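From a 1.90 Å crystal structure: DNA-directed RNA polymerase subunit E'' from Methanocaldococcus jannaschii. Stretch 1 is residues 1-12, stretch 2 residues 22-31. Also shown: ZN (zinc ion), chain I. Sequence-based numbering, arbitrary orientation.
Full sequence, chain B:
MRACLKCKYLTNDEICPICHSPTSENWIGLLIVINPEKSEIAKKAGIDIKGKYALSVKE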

# COMPACT_ATOMS: atom_id res chain seq x y z
N MET B 1 -15.36 5.75 -2.37
CA MET B 1 -14.72 4.43 -2.34
C MET B 1 -15.09 3.68 -1.07
O MET B 1 -15.11 4.26 0.03
N ARG B 2 -15.38 2.39 -1.22
CA ARG B 2 -15.84 1.55 -0.13
C ARG B 2 -14.86 0.41 0.04
O ARG B 2 -14.01 0.18 -0.81
N ALA B 3 -14.97 -0.31 1.16
CA ALA B 3 -14.09 -1.43 1.43
C ALA B 3 -14.93 -2.61 1.86
O ALA B 3 -15.89 -2.45 2.62
N CYS B 4 -14.58 -3.80 1.38
CA CYS B 4 -15.26 -5.01 1.82
C CYS B 4 -15.20 -5.17 3.32
O CYS B 4 -14.14 -5.07 3.90
N LEU B 5 -16.34 -5.44 3.96
CA LEU B 5 -16.37 -5.61 5.42
C LEU B 5 -15.59 -6.85 5.88
O LEU B 5 -15.16 -6.92 7.03
N LYS B 6 -15.41 -7.81 4.98
CA LYS B 6 -14.74 -9.06 5.33
C LYS B 6 -13.25 -9.08 4.94
O LYS B 6 -12.40 -9.42 5.75
N CYS B 7 -12.95 -8.73 3.70
CA CYS B 7 -11.59 -8.86 3.20
C CYS B 7 -10.95 -7.51 2.90
O CYS B 7 -9.81 -7.45 2.51
N LYS B 8 -11.71 -6.43 3.09
CA LYS B 8 -11.14 -5.06 3.01
C LYS B 8 -10.76 -4.58 1.60
O LYS B 8 -10.23 -3.47 1.42
N TYR B 9 -11.07 -5.40 0.60
CA TYR B 9 -10.86 -4.99 -0.78
C TYR B 9 -11.59 -3.67 -1.08
O TYR B 9 -12.76 -3.48 -0.71
N LEU B 10 -10.89 -2.76 -1.75
CA LEU B 10 -11.46 -1.44 -2.00
C LEU B 10 -12.15 -1.36 -3.35
O LEU B 10 -11.57 -1.78 -4.35
N THR B 11 -13.36 -0.81 -3.36
CA THR B 11 -14.17 -0.72 -4.58
C THR B 11 -15.31 0.30 -4.44
O THR B 11 -15.75 0.62 -3.32
N ASN B 12 -15.80 0.81 -5.56
CA ASN B 12 -16.99 1.64 -5.53
C ASN B 12 -18.23 0.80 -5.40
O ASN B 12 -19.29 1.30 -5.04
N PRO B 22 -20.92 -7.35 1.82
CA PRO B 22 -21.21 -5.91 1.70
C PRO B 22 -19.94 -5.09 1.86
O PRO B 22 -19.03 -5.54 2.52
N THR B 23 -19.89 -3.90 1.27
CA THR B 23 -18.76 -3.01 1.43
C THR B 23 -19.22 -1.80 2.23
O THR B 23 -20.42 -1.58 2.35
N SER B 24 -18.28 -1.04 2.78
CA SER B 24 -18.59 0.09 3.63
C SER B 24 -17.69 1.28 3.30
O SER B 24 -16.53 1.11 2.97
N GLU B 25 -18.23 2.48 3.43
CA GLU B 25 -17.43 3.69 3.23
C GLU B 25 -16.54 3.96 4.44
O GLU B 25 -15.61 4.76 4.37
N ASN B 26 -16.81 3.27 5.54
CA ASN B 26 -16.11 3.56 6.79
C ASN B 26 -14.86 2.69 6.96
O ASN B 26 -14.87 1.70 7.69
N TRP B 27 -13.79 3.07 6.27
CA TRP B 27 -12.57 2.30 6.26
C TRP B 27 -11.37 3.22 6.45
O TRP B 27 -11.45 4.43 6.21
N ILE B 28 -10.27 2.62 6.89
CA ILE B 28 -9.05 3.34 7.26
C ILE B 28 -7.81 2.61 6.81
O ILE B 28 -7.71 1.40 6.94
N GLY B 29 -6.85 3.37 6.28
CA GLY B 29 -5.56 2.83 5.93
C GLY B 29 -5.59 2.32 4.51
O GLY B 29 -6.66 2.00 4.03
N LEU B 30 -4.44 2.24 3.86
CA LEU B 30 -4.37 1.80 2.47
C LEU B 30 -3.18 0.87 2.25
O LEU B 30 -2.04 1.22 2.58
N LEU B 31 -3.46 -0.31 1.72
CA LEU B 31 -2.40 -1.25 1.33
C LEU B 31 -2.66 -1.65 -0.11
O LEU B 31 -3.69 -2.27 -0.41

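Strand 2-4 pairs antiparallel with strand 23-24, with Ala3 and Ser24 forming the hydrogen-bonded pair: Ala3 N donates to Ser24 O and Ser24 N to Ala3 O, both at 2.8 Å. Leu5 N extends the ladder to Pro22 O at 3.1 Å. Together the stretches bury 688 Å², and Thr23, Arg2 and Trp27 are the residues most covered by the other stretch.

Thr23, the most extensively covered residue, is buried and shares a face of the sheet with Cys4. Its p rotamer (chi1 64°) places CG2 4.0 Å from Cys4 CA and 3.9 Å from Thr11 CG2, while OG1 is left to meet Arg2. The arginine CA-to-CB bond points sideways, and the chain (m, t, p for chi1 to chi3) extends across the neighbouring strand, so that its guanidinium reaches Thr23 twice: Arg2 NE donates to Thr23 OG1 at 2.7 Å, and Arg2 NH2 donates to the backbone Thr23 O at 2.9 Å. OG1 lies near the guanidinium plane, as a good acceptor should, whereas Glu25 N sits over one face of the group. The aliphatic part of the arginine is used as well, with Arg2 CG 3.8 Å from Glu25 CG. The carboxylate does not form a salt bridge; Arg2 NH1 and Glu25 OE1 are 4.4 Å apart, with the oxygen well out of the guanidinium plane. Glu25 instead reaches the chain terminus through water 1, which accepts from Met1 N at 2.4 Å and donates to Glu25 OE2 at 3.2 Å.

The CA-to-CB bond of Trp27 points toward the first stretch, and its p rotamer (chi1 60°, chi2 -91°) directs the indole nitrogen at the backbone of Met1: Trp27 NE1 donates to Met1 O at 2.9 Å with a nearly straight angle of 163°. This bond occupies the ring edge. Over one face, Leu10 (m, t) sets CD2 3.7 Å from the centroid of the six-membered ring of Trp27, only 13° off its normal, a CH-pi contact. The other methyl, Leu10 CD1, meets Leu30 CD1 at 3.6 Å. Ala3 CB packs 3.6 Å from Trp27 CB, and Met1 CG lies 4.1 Å from Trp27 CZ2.

At the far end of the ladder the CA-to-CB bond of Leu5 points toward the second stretch; the side chain (m, t) straddles two residues, with Leu5 CD1 3.8 Å from Pro22 CB and Leu5 CD2 3.7 Å from Ser24 CB. On the two sides of Leu5 in sequence, Cys4 (t) and Cys7 (p) bind the zinc ion, which lies 2.4 Å from Cys4 SG and 2.3 Å from Cys7 SG, with two further ligands elsewhere in the structure.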

# COMPACT_ATOMS: atom_id res chain seq x y z
CB MET B 1 -13.20 4.58 -2.45
CG MET B 1 -12.45 3.26 -2.55
SD MET B 1 -12.72 2.41 -4.11
CE MET B 1 -12.37 3.68 -5.33
CB ARG B 2 -17.24 1.01 -0.42
CG ARG B 2 -18.26 2.09 -0.86
CD ARG B 2 -19.55 1.46 -1.40
NE ARG B 2 -20.31 0.79 -0.35
CZ ARG B 2 -21.26 1.38 0.37
NH1 ARG B 2 -21.56 2.65 0.16
NH2 ARG B 2 -21.90 0.71 1.31
CB ALA B 3 -13.07 -1.07 2.52
CB CYS B 4 -14.63 -6.26 1.15
SG CYS B 4 -15.49 -7.75 1.69
CB LEU B 5 -17.82 -5.70 5.94
CG LEU B 5 -18.62 -4.40 5.88
CD1 LEU B 5 -20.12 -4.68 5.99
CD2 LEU B 5 -18.15 -3.43 6.98
CB LYS B 6 -15.46 -10.24 4.66
CG LYS B 6 -15.22 -11.58 5.32
CD LYS B 6 -15.96 -12.72 4.60
CE LYS B 6 -17.47 -12.52 4.62
NZ LYS B 6 -18.21 -13.77 4.26
CB CYS B 7 -11.51 -9.76 1.95
SG CYS B 7 -12.03 -9.01 0.36
CB LYS B 8 -9.95 -4.91 3.98
CG LYS B 8 -10.36 -5.05 5.43
CD LYS B 8 -9.20 -4.83 6.41
CE LYS B 8 -8.32 -6.06 6.52
NZ LYS B 8 -7.60 -6.09 7.83
CB TYR B 9 -11.39 -6.06 -1.73
CG TYR B 9 -11.08 -5.83 -3.19
CD1 TYR B 9 -9.85 -6.19 -3.74
CD2 TYR B 9 -12.05 -5.33 -4.05
CE1 TYR B 9 -9.59 -6.02 -5.10
CE2 TYR B 9 -11.81 -5.15 -5.40
CZ TYR B 9 -10.58 -5.51 -5.93
OH TYR B 9 -10.36 -5.34 -7.28
CB LEU B 10 -10.36 -0.38 -1.96
CG LEU B 10 -9.73 -0.19 -0.59
CD1 LEU B 10 -8.56 0.78 -0.77
CD2 LEU B 10 -10.74 0.44 0.33
CB THR B 11 -14.75 -2.10 -4.96
OG1 THR B 11 -15.54 -1.97 -6.15
CG2 THR B 11 -15.63 -2.64 -3.86
CB ASN B 12 -17.06 2.56 -6.76
CG ASN B 12 -15.97 3.62 -6.74
OD1 ASN B 12 -15.71 4.23 -5.70
ND2 ASN B 12 -15.32 3.84 -7.88
CB PRO B 22 -22.15 -5.65 2.89
CG PRO B 22 -22.68 -6.97 3.28
CD PRO B 22 -21.62 -7.97 2.95
CB THR B 23 -18.25 -2.50 0.08
OG1 THR B 23 -19.26 -1.70 -0.55
CG2 THR B 23 -17.89 -3.66 -0.82
CB SER B 24 -18.42 -0.28 5.10
OG SER B 24 -18.66 0.84 5.95
CB GLU B 25 -18.33 4.89 2.97
CG GLU B 25 -18.82 4.96 1.54
CD GLU B 25 -19.66 6.18 1.27
OE1 GLU B 25 -20.58 6.45 2.08
OE2 GLU B 25 -19.41 6.86 0.26
CB ASN B 26 -17.08 3.40 7.97
CG ASN B 26 -16.59 4.09 9.22
OD1 ASN B 26 -15.49 4.65 9.25
ND2 ASN B 26 -17.40 4.04 10.28
CB TRP B 27 -12.42 1.51 4.95
CG TRP B 27 -12.39 2.35 3.70
CD1 TRP B 27 -13.45 2.73 2.94
CD2 TRP B 27 -11.23 2.93 3.06
NE1 TRP B 27 -13.04 3.50 1.89
CE2 TRP B 27 -11.68 3.64 1.94
CE3 TRP B 27 -9.86 2.91 3.35
CZ2 TRP B 27 -10.81 4.32 1.08
CZ3 TRP B 27 -8.99 3.59 2.50
CH2 TRP B 27 -9.47 4.29 1.38
CB ILE B 28 -8.99 3.51 8.80
CG1 ILE B 28 -10.01 4.57 9.23
CG2 ILE B 28 -7.60 3.91 9.25
CD1 ILE B 28 -9.92 5.83 8.39
CB LEU B 30 -4.29 3.01 1.53
CG LEU B 30 -4.01 2.74 0.05
CD1 LEU B 30 -5.10 1.85 -0.52
CD2 LEU B 30 -3.96 4.07 -0.71
CB LEU B 31 -2.42 -2.50 2.23
CG LEU B 31 -1.50 -3.67 1.79
CD1 LEU B 31 -0.07 -3.21 1.54
CD2 LEU B 31 -1.52 -4.82 2.79
ZN ZN I . -14.33 -9.13 0.19
O HOH W 1 -17.75 5.46 -2.08